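Local coordinates for protein Myo-inositol 2-dehydrogenase (Lactobacillus plantarum WCFS1, PDB 3CEA) that probably catalyses the NAD-dependent oxidation of myo-inositol at its 2-position, holding the dinucleotide on a Rossmann-type domain, at residues R22-H26 against D295-E301; Q124-S128 against D304-V309; I72-V78 against L96-E101; A247-Q251 against S286-F290. All coordinates share one frame; numbering follows the deposited sequence. Where two conformers were deposited one is given.

Interaction 1 (R22-H26 against D295-E301)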
# COMPACT_ATOMS: atom_id res chain seq x y z
N ARG A 22 24.42 -18.99 -7.80
CA ARG A 22 23.13 -19.26 -7.19
C ARG A 22 22.60 -20.64 -7.62
O ARG A 22 22.14 -21.42 -6.78
CB ARG A 22 22.12 -18.16 -7.53
CG ARG A 22 20.85 -18.19 -6.70
CD ARG A 22 19.92 -17.02 -7.03
NE ARG A 22 20.48 -15.74 -6.61
CZ ARG A 22 20.40 -15.24 -5.38
NH1 ARG A 22 19.79 -15.93 -4.41
NH2 ARG A 22 20.93 -14.06 -5.10
N HIS A 23 22.66 -20.91 -8.92
CA HIS A 23 22.32 -22.23 -9.47
C HIS A 23 23.13 -23.35 -8.82
O HIS A 23 22.58 -24.40 -8.49
CB HIS A 23 22.54 -22.26 -10.98
CG HIS A 23 21.38 -21.75 -11.78
ND1 HIS A 23 20.07 -22.00 -11.43
CD2 HIS A 23 21.33 -21.04 -12.93
CE1 HIS A 23 19.26 -21.44 -12.32
NE2 HIS A 23 20.01 -20.86 -13.24
N ALA A 24 24.43 -23.12 -8.65
CA ALA A 24 25.33 -24.10 -8.04
C ALA A 24 24.97 -24.37 -6.57
O ALA A 24 25.01 -25.51 -6.12
CB ALA A 24 26.77 -23.65 -8.16
N ARG A 25 24.63 -23.31 -5.84
CA ARG A 25 24.20 -23.42 -4.45
C ARG A 25 22.93 -24.26 -4.32
O ARG A 25 22.87 -25.16 -3.47
CB ARG A 25 23.97 -22.04 -3.83
CG ARG A 25 25.25 -21.31 -3.42
CD ARG A 25 24.91 -20.02 -2.70
NE ARG A 25 26.11 -19.32 -2.23
CZ ARG A 25 26.61 -18.22 -2.79
NH1 ARG A 25 26.03 -17.67 -3.85
NH2 ARG A 25 27.70 -17.66 -2.28
N HIS A 26 21.93 -23.98 -5.16
CA HIS A 26 20.67 -24.73 -5.16
C HIS A 26 20.89 -26.19 -5.53
O HIS A 26 20.26 -27.09 -4.96
CB HIS A 26 19.66 -24.11 -6.14
CG HIS A 26 19.20 -22.74 -5.77
ND1 HIS A 26 18.75 -21.83 -6.70
CD2 HIS A 26 19.12 -22.12 -4.57
CE1 HIS A 26 18.41 -20.71 -6.09
NE2 HIS A 26 18.63 -20.85 -4.79
N ASP A 295 14.53 -16.24 -6.51
CA ASP A 295 15.24 -17.37 -5.89
C ASP A 295 14.46 -18.68 -5.93
O ASP A 295 14.99 -19.71 -6.37
CB ASP A 295 15.64 -17.03 -4.45
CG ASP A 295 16.52 -18.10 -3.82
OD1 ASP A 295 17.70 -18.23 -4.23
OD2 ASP A 295 16.03 -18.81 -2.92
N THR A 296 13.21 -18.65 -5.48
CA THR A 296 12.34 -19.84 -5.47
C THR A 296 12.05 -20.35 -6.89
O THR A 296 12.12 -21.55 -7.15
CB THR A 296 11.02 -19.59 -4.71
OG1 THR A 296 11.29 -18.99 -3.44
CG2 THR A 296 10.26 -20.89 -4.49
N ALA A 297 11.73 -19.43 -7.80
CA ALA A 297 11.47 -19.77 -9.20
C ALA A 297 12.67 -20.44 -9.86
O ALA A 297 12.51 -21.39 -10.62
CB ALA A 297 11.05 -18.53 -9.98
N PHE A 298 13.87 -19.94 -9.56
CA PHE A 298 15.12 -20.55 -10.03
C PHE A 298 15.29 -21.97 -9.50
O PHE A 298 15.74 -22.86 -10.22
CB PHE A 298 16.33 -19.72 -9.59
CG PHE A 298 16.57 -18.50 -10.44
CD1 PHE A 298 16.72 -18.60 -11.82
CD2 PHE A 298 16.68 -17.24 -9.84
CE1 PHE A 298 16.96 -17.47 -12.60
CE2 PHE A 298 16.93 -16.11 -10.61
CZ PHE A 298 17.06 -16.22 -11.99
N THR A 299 14.95 -22.17 -8.23
CA THR A 299 15.01 -23.49 -7.61
C THR A 299 13.98 -24.42 -8.25
O THR A 299 14.32 -25.51 -8.69
CB THR A 299 14.82 -23.40 -6.08
OG1 THR A 299 15.88 -22.62 -5.52
CG2 THR A 299 14.84 -24.78 -5.44
N ASP A 300 12.73 -23.95 -8.32
CA ASP A 300 11.63 -24.76 -8.85
C ASP A 300 11.82 -25.18 -10.32
O ASP A 300 11.45 -26.30 -10.69
CB ASP A 300 10.29 -24.05 -8.64
CG ASP A 300 9.85 -24.02 -7.17
OD1 ASP A 300 10.46 -24.74 -6.34
OD2 ASP A 300 8.89 -23.29 -6.84
N GLU A 301 12.40 -24.29 -11.13
CA GLU A 301 12.64 -24.60 -12.55
C GLU A 301 13.73 -25.65 -12.75
O GLU A 301 13.62 -26.51 -13.63
CB GLU A 301 12.96 -23.34 -13.37
CG GLU A 301 14.34 -22.75 -13.13
CD GLU A 301 14.78 -21.80 -14.23
OE1 GLU A 301 14.13 -21.76 -15.29
OE2 GLU A 301 15.80 -21.11 -14.02
O HOH W 1 18.32 -22.73 -9.41

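Interaction 2 (Q124-S128 against D304-V309)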
# COMPACT_ATOMS: atom_id res chain seq x y z
N GLN A 124 16.99 -36.79 -25.53
CA GLN A 124 17.70 -35.91 -24.60
C GLN A 124 16.87 -34.67 -24.31
O GLN A 124 16.38 -34.00 -25.23
CB GLN A 124 19.06 -35.52 -25.16
CG GLN A 124 20.11 -36.62 -25.10
CD GLN A 124 21.25 -36.41 -26.07
OE1 GLN A 124 21.50 -37.24 -26.94
NE2 GLN A 124 21.96 -35.29 -25.92
N ILE A 125 16.72 -34.36 -23.03
CA ILE A 125 15.95 -33.20 -22.60
C ILE A 125 16.75 -31.92 -22.82
O ILE A 125 17.92 -31.85 -22.45
CB ILE A 125 15.52 -33.32 -21.10
CG1 ILE A 125 14.87 -34.68 -20.81
CG2 ILE A 125 14.61 -32.16 -20.69
CD1 ILE A 125 13.62 -35.02 -21.63
N PHE A 126 16.11 -30.93 -23.44
CA PHE A 126 16.63 -29.57 -23.46
C PHE A 126 15.64 -28.62 -22.79
O PHE A 126 14.44 -28.69 -23.04
CB PHE A 126 16.95 -29.09 -24.88
CG PHE A 126 17.39 -27.65 -24.94
CD1 PHE A 126 18.72 -27.31 -24.74
CD2 PHE A 126 16.46 -26.63 -25.16
CE1 PHE A 126 19.13 -25.97 -24.78
CE2 PHE A 126 16.86 -25.29 -25.20
CZ PHE A 126 18.20 -24.97 -25.01
N GLN A 127 16.17 -27.72 -21.95
CA GLN A 127 15.33 -26.78 -21.22
C GLN A 127 15.97 -25.39 -21.15
O GLN A 127 17.14 -25.25 -20.81
CB GLN A 127 15.05 -27.31 -19.82
CG GLN A 127 13.95 -26.59 -19.07
CD GLN A 127 13.41 -27.40 -17.91
OE1 GLN A 127 13.10 -28.58 -18.05
NE2 GLN A 127 13.28 -26.75 -16.75
N SER A 128 15.16 -24.38 -21.49
CA SER A 128 15.58 -22.98 -21.42
C SER A 128 15.42 -22.43 -20.00
O SER A 128 15.01 -23.16 -19.09
CB SER A 128 14.80 -22.13 -22.43
OG SER A 128 13.44 -22.00 -22.05
N ASP A 304 12.35 -28.89 -11.76
CA ASP A 304 11.49 -29.35 -12.85
C ASP A 304 12.31 -30.01 -13.95
O ASP A 304 11.92 -31.04 -14.49
CB ASP A 304 10.65 -28.20 -13.41
CG ASP A 304 9.67 -28.65 -14.49
OD1 ASP A 304 8.89 -29.59 -14.24
OD2 ASP A 304 9.69 -28.06 -15.59
N PHE A 305 13.46 -29.41 -14.28
CA PHE A 305 14.39 -29.96 -15.26
C PHE A 305 14.92 -31.33 -14.83
O PHE A 305 14.94 -32.27 -15.62
CB PHE A 305 15.56 -29.00 -15.51
CG PHE A 305 16.70 -29.60 -16.29
CD1 PHE A 305 16.62 -29.74 -17.67
CD2 PHE A 305 17.86 -30.02 -15.63
CE1 PHE A 305 17.67 -30.30 -18.39
CE2 PHE A 305 18.92 -30.58 -16.35
CZ PHE A 305 18.83 -30.71 -17.73
N VAL A 306 15.35 -31.42 -13.57
CA VAL A 306 15.86 -32.67 -13.00
C VAL A 306 14.78 -33.76 -13.05
O VAL A 306 15.06 -34.89 -13.46
CB VAL A 306 16.40 -32.47 -11.56
CG1 VAL A 306 16.66 -33.80 -10.86
CG2 VAL A 306 17.68 -31.64 -11.59
N ASN A 307 13.56 -33.41 -12.65
CA ASN A 307 12.41 -34.31 -12.75
C ASN A 307 12.14 -34.71 -14.20
O ASN A 307 11.85 -35.88 -14.48
CB ASN A 307 11.15 -33.66 -12.16
CG ASN A 307 11.27 -33.38 -10.67
OD1 ASN A 307 11.94 -34.11 -9.93
ND2 ASN A 307 10.60 -32.32 -10.21
N ASN A 308 12.25 -33.75 -15.11
CA ASN A 308 12.04 -33.98 -16.54
C ASN A 308 13.02 -34.99 -17.12
O ASN A 308 12.62 -35.85 -17.91
CB ASN A 308 12.10 -32.66 -17.32
CG ASN A 308 10.82 -31.85 -17.21
OD1 ASN A 308 9.82 -32.31 -16.65
ND2 ASN A 308 10.84 -30.64 -17.74
N VAL A 309 14.29 -34.89 -16.73
CA VAL A 309 15.32 -35.85 -17.16
C VAL A 309 15.00 -37.26 -16.63
O VAL A 309 15.09 -38.24 -17.37
CB VAL A 309 16.75 -35.42 -16.73
CG1 VAL A 309 17.78 -36.45 -17.16
CG2 VAL A 309 17.10 -34.06 -17.32

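Interaction 3 (I72-V78 against L96-E101). With NAD (nicotinamide-adenine-dinucleotide), chain E.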
# COMPACT_ATOMS: atom_id res chain seq x y z
N ILE A 72 28.73 -37.73 -16.50
CA ILE A 72 27.56 -36.90 -16.19
C ILE A 72 26.36 -37.18 -17.09
O ILE A 72 26.51 -37.50 -18.27
CB ILE A 72 27.89 -35.38 -16.22
CG1 ILE A 72 28.80 -35.05 -17.41
CG2 ILE A 72 28.50 -34.94 -14.89
CD1 ILE A 72 28.97 -33.57 -17.68
N ASP A 73 25.16 -37.04 -16.51
CA ASP A 73 23.90 -37.22 -17.23
C ASP A 73 23.38 -35.89 -17.77
O ASP A 73 22.70 -35.86 -18.80
CB ASP A 73 22.84 -37.83 -16.30
CG ASP A 73 23.28 -39.15 -15.68
OD1 ASP A 73 23.54 -40.11 -16.44
OD2 ASP A 73 23.37 -39.22 -14.44
N ALA A 74 23.70 -34.81 -17.07
CA ALA A 74 23.15 -33.49 -17.38
C ALA A 74 24.17 -32.36 -17.17
O ALA A 74 25.11 -32.49 -16.39
CB ALA A 74 21.89 -33.23 -16.56
N ILE A 75 23.95 -31.26 -17.88
CA ILE A 75 24.81 -30.08 -17.77
C ILE A 75 23.97 -28.81 -17.65
O ILE A 75 22.88 -28.70 -18.23
CB ILE A 75 25.82 -30.01 -18.94
CG1 ILE A 75 26.94 -29.00 -18.64
CG2 ILE A 75 25.12 -29.71 -20.28
CD1 ILE A 75 28.22 -29.24 -19.41
N PHE A 76 24.49 -27.85 -16.88
CA PHE A 76 23.86 -26.54 -16.72
C PHE A 76 24.76 -25.46 -17.30
O PHE A 76 25.86 -25.23 -16.81
CB PHE A 76 23.55 -26.27 -15.24
CG PHE A 76 22.54 -27.21 -14.65
CD1 PHE A 76 22.93 -28.44 -14.13
CD2 PHE A 76 21.19 -26.87 -14.62
CE1 PHE A 76 22.00 -29.32 -13.59
CE2 PHE A 76 20.25 -27.74 -14.09
CZ PHE A 76 20.65 -28.97 -13.57
N ILE A 77 24.29 -24.81 -18.36
CA ILE A 77 25.07 -23.77 -19.03
C ILE A 77 24.64 -22.37 -18.55
O ILE A 77 23.60 -21.84 -18.96
CB ILE A 77 25.00 -23.88 -20.58
CG1 ILE A 77 25.52 -25.25 -21.03
CG2 ILE A 77 25.80 -22.77 -21.25
CD1 ILE A 77 25.07 -25.67 -22.42
N VAL A 78 25.44 -21.81 -17.65
CA VAL A 78 25.25 -20.46 -17.14
C VAL A 78 26.48 -19.61 -17.50
O VAL A 78 26.94 -18.77 -16.72
CB VAL A 78 25.01 -20.44 -15.60
CG1 VAL A 78 24.24 -19.19 -15.20
CG2 VAL A 78 24.24 -21.68 -15.16
N LEU A 96 24.43 -35.75 -23.49
CA LEU A 96 24.01 -35.08 -22.26
C LEU A 96 22.64 -34.41 -22.39
O LEU A 96 22.24 -33.98 -23.47
CB LEU A 96 25.06 -34.03 -21.85
CG LEU A 96 26.29 -34.41 -21.03
CD1 LEU A 96 27.13 -35.52 -21.66
CD2 LEU A 96 27.15 -33.17 -20.80
N ASN A 97 21.93 -34.35 -21.27
CA ASN A 97 20.73 -33.53 -21.15
C ASN A 97 21.17 -32.12 -20.79
O ASN A 97 22.07 -31.94 -19.97
CB ASN A 97 19.78 -34.09 -20.10
CG ASN A 97 19.31 -35.50 -20.43
OD1 ASN A 97 18.37 -35.68 -21.21
ND2 ASN A 97 19.95 -36.50 -19.84
N VAL A 98 20.56 -31.12 -21.42
CA VAL A 98 21.04 -29.75 -21.32
C VAL A 98 20.01 -28.79 -20.73
O VAL A 98 18.88 -28.68 -21.23
CB VAL A 98 21.53 -29.20 -22.69
CG1 VAL A 98 22.00 -27.76 -22.57
CG2 VAL A 98 22.65 -30.07 -23.25
N PHE A 99 20.41 -28.09 -19.67
CA PHE A 99 19.70 -26.92 -19.20
C PHE A 99 20.55 -25.70 -19.56
O PHE A 99 21.62 -25.48 -18.99
CB PHE A 99 19.47 -26.98 -17.68
CG PHE A 99 18.68 -25.82 -17.13
CD1 PHE A 99 19.31 -24.63 -16.79
CD2 PHE A 99 17.31 -25.93 -16.95
CE1 PHE A 99 18.59 -23.56 -16.28
CE2 PHE A 99 16.57 -24.87 -16.43
CZ PHE A 99 17.22 -23.67 -16.10
N CYS A 100 20.07 -24.92 -20.52
CA CYS A 100 20.77 -23.72 -20.95
C CYS A 100 20.01 -22.48 -20.51
O CYS A 100 18.79 -22.39 -20.67
CB CYS A 100 20.94 -23.72 -22.48
SG CYS A 100 22.06 -22.46 -23.12
N GLU A 101 20.74 -21.52 -19.95
CA GLU A 101 20.15 -20.24 -19.56
C GLU A 101 19.71 -19.42 -20.76
O GLU A 101 20.18 -19.63 -21.88
CB GLU A 101 21.11 -19.42 -18.69
CG GLU A 101 20.93 -19.63 -17.18
CD GLU A 101 19.53 -19.28 -16.68
OE1 GLU A 101 18.79 -18.55 -17.37
OE2 GLU A 101 19.18 -19.73 -15.57
PA NAD E . 28.64 -13.58 -15.42
O1A NAD E . 28.39 -13.02 -14.08
O2A NAD E . 29.55 -12.72 -16.21
O5B NAD E . 29.22 -15.08 -15.27
C5B NAD E . 29.75 -15.77 -16.38
C4B NAD E . 30.53 -16.99 -15.91
O4B NAD E . 30.82 -17.85 -17.00
C3B NAD E . 31.86 -16.61 -15.28
O3B NAD E . 31.99 -17.32 -14.08
C2B NAD E . 32.91 -17.06 -16.28
O2B NAD E . 34.08 -17.55 -15.66
C1B NAD E . 32.20 -18.16 -17.05
N9A NAD E . 32.66 -18.23 -18.45
C8A NAD E . 32.72 -17.20 -19.36
N7A NAD E . 33.19 -17.68 -20.53
C5A NAD E . 33.44 -19.00 -20.38
C6A NAD E . 33.94 -19.96 -21.26
N6A NAD E . 34.02 -19.68 -22.56
N1A NAD E . 34.09 -21.26 -20.82
C2A NAD E . 33.76 -21.61 -19.52
N3A NAD E . 33.27 -20.65 -18.66
C4A NAD E . 33.11 -19.36 -19.08
O3 NAD E . 27.25 -13.78 -16.22
PN NAD E . 25.88 -14.13 -15.45
O1N NAD E . 26.14 -15.12 -14.38
O2N NAD E . 25.22 -12.84 -15.14
O5D NAD E . 24.97 -14.83 -16.58
C5D NAD E . 25.42 -15.87 -17.41
C4D NAD E . 24.27 -16.26 -18.33
O4D NAD E . 23.06 -16.33 -17.60
C3D NAD E . 24.08 -15.26 -19.46
O3D NAD E . 24.00 -15.96 -20.68
C2D NAD E . 22.76 -14.58 -19.15
O2D NAD E . 22.01 -14.33 -20.31
C1D NAD E . 22.05 -15.55 -18.22
N1N NAD E . 21.22 -14.85 -17.22
C2N NAD E . 19.91 -15.22 -17.07
C3N NAD E . 19.09 -14.58 -16.14
C7N NAD E . 17.71 -15.09 -15.84
O7N NAD E . 16.78 -14.20 -15.26
N7N NAD E . 17.38 -16.35 -16.14
C4N NAD E . 19.62 -13.56 -15.35
C5N NAD E . 20.95 -13.19 -15.51
C6N NAD E . 21.74 -13.85 -16.45

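Interaction 4 (A247-Q251 against S286-F290). With NAD (nicotinamide-adenine-dinucleotide), chain E.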
# COMPACT_ATOMS: atom_id res chain seq x y z
N ALA A 247 16.93 3.64 -8.43
CA ALA A 247 17.49 3.99 -7.12
C ALA A 247 16.96 3.10 -5.99
O ALA A 247 17.71 2.78 -5.06
CB ALA A 247 17.24 5.45 -6.80
N HIS A 248 15.70 2.69 -6.08
CA HIS A 248 15.04 1.94 -5.00
C HIS A 248 15.45 0.47 -4.89
O HIS A 248 15.55 -0.07 -3.79
CB HIS A 248 13.52 2.09 -5.07
CG HIS A 248 12.89 1.47 -6.28
ND1 HIS A 248 13.07 1.96 -7.56
CD2 HIS A 248 12.06 0.41 -6.41
CE1 HIS A 248 12.39 1.23 -8.42
NE2 HIS A 248 11.77 0.28 -7.75
N GLY A 249 15.68 -0.17 -6.03
CA GLY A 249 16.06 -1.58 -6.07
C GLY A 249 15.83 -2.18 -7.44
O GLY A 249 15.88 -1.49 -8.46
N ASN A 250 15.57 -3.49 -7.46
CA ASN A 250 15.23 -4.20 -8.69
C ASN A 250 13.73 -4.14 -8.91
O ASN A 250 12.96 -4.67 -8.10
CB ASN A 250 15.72 -5.65 -8.61
CG ASN A 250 15.30 -6.49 -9.82
OD1 ASN A 250 14.75 -7.58 -9.66
ND2 ASN A 250 15.56 -5.99 -11.02
N GLN A 251 13.31 -3.49 -9.99
CA GLN A 251 11.89 -3.40 -10.34
C GLN A 251 11.55 -4.42 -11.41
O GLN A 251 12.09 -4.38 -12.52
CB GLN A 251 11.54 -1.99 -10.82
CG GLN A 251 10.05 -1.77 -11.13
CD GLN A 251 9.19 -1.60 -9.88
OE1 GLN A 251 9.69 -1.35 -8.79
NE2 GLN A 251 7.87 -1.74 -10.05
N SER A 286 13.06 -2.44 -0.41
CA SER A 286 12.93 -3.16 -1.67
C SER A 286 13.97 -4.25 -1.87
O SER A 286 15.04 -4.23 -1.25
CB SER A 286 12.97 -2.17 -2.84
OG SER A 286 11.93 -1.21 -2.73
N LEU A 287 13.64 -5.21 -2.73
CA LEU A 287 14.56 -6.24 -3.19
C LEU A 287 15.61 -5.57 -4.06
O LEU A 287 15.31 -4.64 -4.80
CB LEU A 287 13.82 -7.29 -4.02
CG LEU A 287 12.78 -8.18 -3.34
CD1 LEU A 287 11.66 -8.52 -4.30
CD2 LEU A 287 13.42 -9.45 -2.80
N GLN A 288 16.85 -6.07 -3.98
CA GLN A 288 17.99 -5.43 -4.64
C GLN A 288 18.53 -6.18 -5.87
O GLN A 288 19.42 -5.67 -6.56
CB GLN A 288 19.11 -5.17 -3.63
CG GLN A 288 18.76 -4.16 -2.54
CD GLN A 288 18.28 -2.84 -3.11
OE1 GLN A 288 18.99 -2.18 -3.87
NE2 GLN A 288 17.06 -2.44 -2.74
N SER A 289 18.01 -7.37 -6.14
CA SER A 289 18.49 -8.16 -7.27
C SER A 289 17.43 -9.11 -7.81
O SER A 289 16.48 -9.49 -7.11
CB SER A 289 19.74 -8.95 -6.88
OG SER A 289 19.48 -9.84 -5.82
N PHE A 290 17.60 -9.49 -9.08
CA PHE A 290 16.76 -10.48 -9.73
C PHE A 290 16.85 -11.83 -9.01
O PHE A 290 15.86 -12.57 -8.94
CB PHE A 290 17.16 -10.64 -11.21
CG PHE A 290 18.54 -11.21 -11.42
CD1 PHE A 290 19.66 -10.39 -11.39
CD2 PHE A 290 18.71 -12.58 -11.66
CE1 PHE A 290 20.94 -10.92 -11.58
CE2 PHE A 290 19.98 -13.11 -11.85
CZ PHE A 290 21.10 -12.28 -11.81
PA NAD E . 28.64 -13.58 -15.42
O1A NAD E . 28.39 -13.02 -14.08
O2A NAD E . 29.55 -12.72 -16.21
O5B NAD E . 29.22 -15.08 -15.27
C5B NAD E . 29.75 -15.77 -16.38
C4B NAD E . 30.53 -16.99 -15.91
O4B NAD E . 30.82 -17.85 -17.00
C3B NAD E . 31.86 -16.61 -15.28
O3B NAD E . 31.99 -17.32 -14.08
C2B NAD E . 32.91 -17.06 -16.28
O2B NAD E . 34.08 -17.55 -15.66
C1B NAD E . 32.20 -18.16 -17.05
N9A NAD E . 32.66 -18.23 -18.45
C8A NAD E . 32.72 -17.20 -19.36
N7A NAD E . 33.19 -17.68 -20.53
C5A NAD E . 33.44 -19.00 -20.38
C6A NAD E . 33.94 -19.96 -21.26
N6A NAD E . 34.02 -19.68 -22.56
N1A NAD E . 34.09 -21.26 -20.82
C2A NAD E . 33.76 -21.61 -19.52
N3A NAD E . 33.27 -20.65 -18.66
C4A NAD E . 33.11 -19.36 -19.08
O3 NAD E . 27.25 -13.78 -16.22
PN NAD E . 25.88 -14.13 -15.45
O1N NAD E . 26.14 -15.12 -14.38
O2N NAD E . 25.22 -12.84 -15.14
O5D NAD E . 24.97 -14.83 -16.58
C5D NAD E . 25.42 -15.87 -17.41
C4D NAD E . 24.27 -16.26 -18.33
O4D NAD E . 23.06 -16.33 -17.60
C3D NAD E . 24.08 -15.26 -19.46
O3D NAD E . 24.00 -15.96 -20.68
C2D NAD E . 22.76 -14.58 -19.15
O2D NAD E . 22.01 -14.33 -20.31
C1D NAD E . 22.05 -15.55 -18.22
N1N NAD E . 21.22 -14.85 -17.22
C2N NAD E . 19.91 -15.22 -17.07
C3N NAD E . 19.09 -14.58 -16.14
C7N NAD E . 17.71 -15.09 -15.84
O7N NAD E . 16.78 -14.20 -15.26
N7N NAD E . 17.38 -16.35 -16.14
C4N NAD E . 19.62 -13.56 -15.35
C5N NAD E . 20.95 -13.19 -15.51
C6N NAD E . 21.74 -13.85 -16.45
O HOH W 2 18.81 0.43 -4.13
O HOH W 3 15.14 -0.59 -0.37

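Interaction 1 (R22-H26 against D295-E301)
The helix that follows the first strand of the Rossmann-type domain, 20-29, meets the start of the late helix 295-311 here, and His26 and Arg22 both bind Asp295 across the gap. The short axes pass 10.2 Å apart at a crossing angle of -60°, far enough apart that side chains and one water bridge the helices. Asp295 OD1 is the shared acceptor; CG of Asp295 stands anti to its own backbone nitrogen, which brings OD1 to the two donors. His26 NE2 donates to OD1 of Asp295 over 2.8 Å, the oxygen lying in the ring plane of the histidine although the bond is bent to 131°. Arg22 NH1 reaches the same OD1 of Asp295 at 3.1 Å in a salt bridge, with the guanidinium and carboxylate planes almost perpendicular (82°). The two donors come from opposite faces of the carboxylate, so OD1 is gripped from both sides; Arg22 NH2 has a second acid, Glu292. Thr299 OG1 sits over the centre of one face of the His26 ring, while the backbone oxygen of Arg22 lies off-centre above the other. A water in the planes of both imidazoles joins His26 ND1 (2.9 Å) and His23 ND1 (2.8 Å), with a weak bond to the backbone O of Phe298. His23 CE1 packs on Phe298 CD1 at 3.8 Å, the rings nearly perpendicular but obliquely placed, and NE2 of His23 turns to Glu101. Phe298 itself touches the bound dinucleotide. The His26-Asp295 pair is a histidine-carboxylate hydrogen bond, part of a helix-helix packing beside the NAD pocket of a Rossmann-type domain.

Interaction 2 (Q124-S128 against D304-V309)
Segment 124-128, which includes the short strand 126-127, runs past one side of helix 295-311; its nearest CA pairs are Ile125 with Val309 at 6.1 Å and Gln127 with Phe305 at 6.8 Å. As the chain advances from Ile125 to Gln127, the matching helix residues step back by one turn, so strand and helix run in broadly opposite directions. This is helix-on-sheet packing at the edge of the parallel Rossmann-type sheet, where 126-127 is the last strand in this chain and pairs with 97-100. Ile125 and Gln127, two residues apart, both direct their CB toward the helix, whereas Phe126 between them points to the opposite side and meets helix 108-119.

Ile125 lays CG1 against CA of Val309 at 3.9 Å, and its CB lies near the CG2 methyl of Val309. That same Val309 CG2 covers one face of the Phe305 ring. Farther along, the extended chain of Gln127, with CG anti to the backbone N (chi1 -167°), slides past Phe305 in the opposite sense. Its CB meets Phe305 CD1 at 3.6 Å, while NE2 of Gln127 approaches CB of Phe305 to 3.4 Å. Amide and ring planes stand 85° apart, with Gln127 OE1 at the ring's edge and in its plane. Phe305 also meets Phe99 edge-to-face, linking this contact to the next strand, and Asp304 OD2 binds Tyr134. The one hydrogen bond between the segments runs from Asn308 ND2 to Gln127 OE1, 3.1 Å long and bent to 139°, its donor tilted out of the carbonyl plane.

Interaction 3 (I72-V78 against L96-E101)
Ile75 and Val98 set CG2 against CG2 at 3.9 Å, side by side and pointing the same way from neighbouring parallel strands 74-77 and 97-100. The same face carries Leu96, whose CD2 fits between Ile72 CD1 (3.6 Å) and Ile75 CB, and Ile77, whose CD1 fills the space beside Val98 CG1 at 3.7 Å. Helix 84-93 packs over Ile77 and Cys100. On the other face, Phe76 presses CD2 onto Phe99 CB at 3.5 Å; their rings, with planes 45° apart, meet obliquely, and both abut Phe305 of helix 295-311.

Bonds between backbones alternate in direction, as from Ile75 N to Asn97 O and from Phe99 N to Ile75 O. At the start, Asp73 O takes two donors from one residue, Asn97 N and Asn97 ND2, each at 3.0 Å. At the far end Val78 CG1 lies alongside Glu101 CG, and the glutamate chain, bent at chi2 (-59°), carries OE1 to the nicotinamide amide, accepting from NAD N7N at 2.9 Å and 159°. Glu101 OE2 bonds to His23, so each carboxylate oxygen has a partner. Cut back to an alanine, this position is likely to leave the carboxamide without this acceptor, His23 NE2 without its carboxylate partner, and the nicotinamide freer to turn. The pair forms the two strands of a right-handed beta-alpha-beta crossover, linked through helix 84-93, of the Rossmann fold, with the dinucleotide at the carboxyl ends of its strands.

Interaction 4 (A247-Q251 against S286-F290)
Gln288 folds its side chain back over Gly249 so that its amide, rather than its CB, faces the loop 247-251. A bend at chi2 (-55°) brings NE2 to the backbone oxygen of His248, 3.0 Å away and almost straight at 167°, with that oxygen in the amide plane. The other N-H of Gln288 NE2 serves Ser286 O in its own segment, approaching from above that carbonyl's plane. A water connects Gln288 OE1 to Ala247 O, donating to both. Gly249 suits this crossing: a CB on it would come within 2.3 Å of Leu287 O, a clash. Its CA instead makes a C-H...O contact with that oxygen, which also accepts from Asn250 N at 2.9 Å.

Both segments are irregular loops, one leading into strand 251-258 of the C-terminal domain's mixed sheet and the other into helix 290-293, where Ser289 is the N-cap. Asn250 extends CG anti to the backbone N (chi1 175°), laying its amide against the Ser289-Phe290 peptide, OD1 3.6 Å from Ser289 C; its ND2 binds Ile161 O. His248 turns its ring edge to Ser286, CD2 to OG 4.0 Å, and NE2 donates to Gln251 OE1. The same imidazole meets Phe277 and Trp262 of two neighbouring subunits edge-to-face. Phe290 leads its ring away from the loop to the cofactor, CE2 lying 3.5 Å from NAD C4N. A serine in its place would probably open a gap beside the nicotinamide and leave that ring less firmly located. Phe290 also touches Arg18 near the cofactor.

How the interactions relate
From the N terminus, helix 20-29 comes first, and its partner is reached only at 295-301, so interaction 1 closes the longest loop. Within that span lie interaction 3, which closes a short beta-alpha-beta loop, and interaction 4, which joins a loop of the C-terminal domain to the loop before helix 290-293. Interaction 2 opens after interaction 3 has closed and ends on the same late helix; it crosses interaction 1 and encloses interaction 4. Helix 295-311 thus ties the first helix to the sheet's edge strand. His23 to Glu101 links interactions 1 and 3, Ile125 to Asn97 links 2 and 3, and Phe298 against Phe290 links 1 and 4. Interactions 3 and 4 both touch NAD.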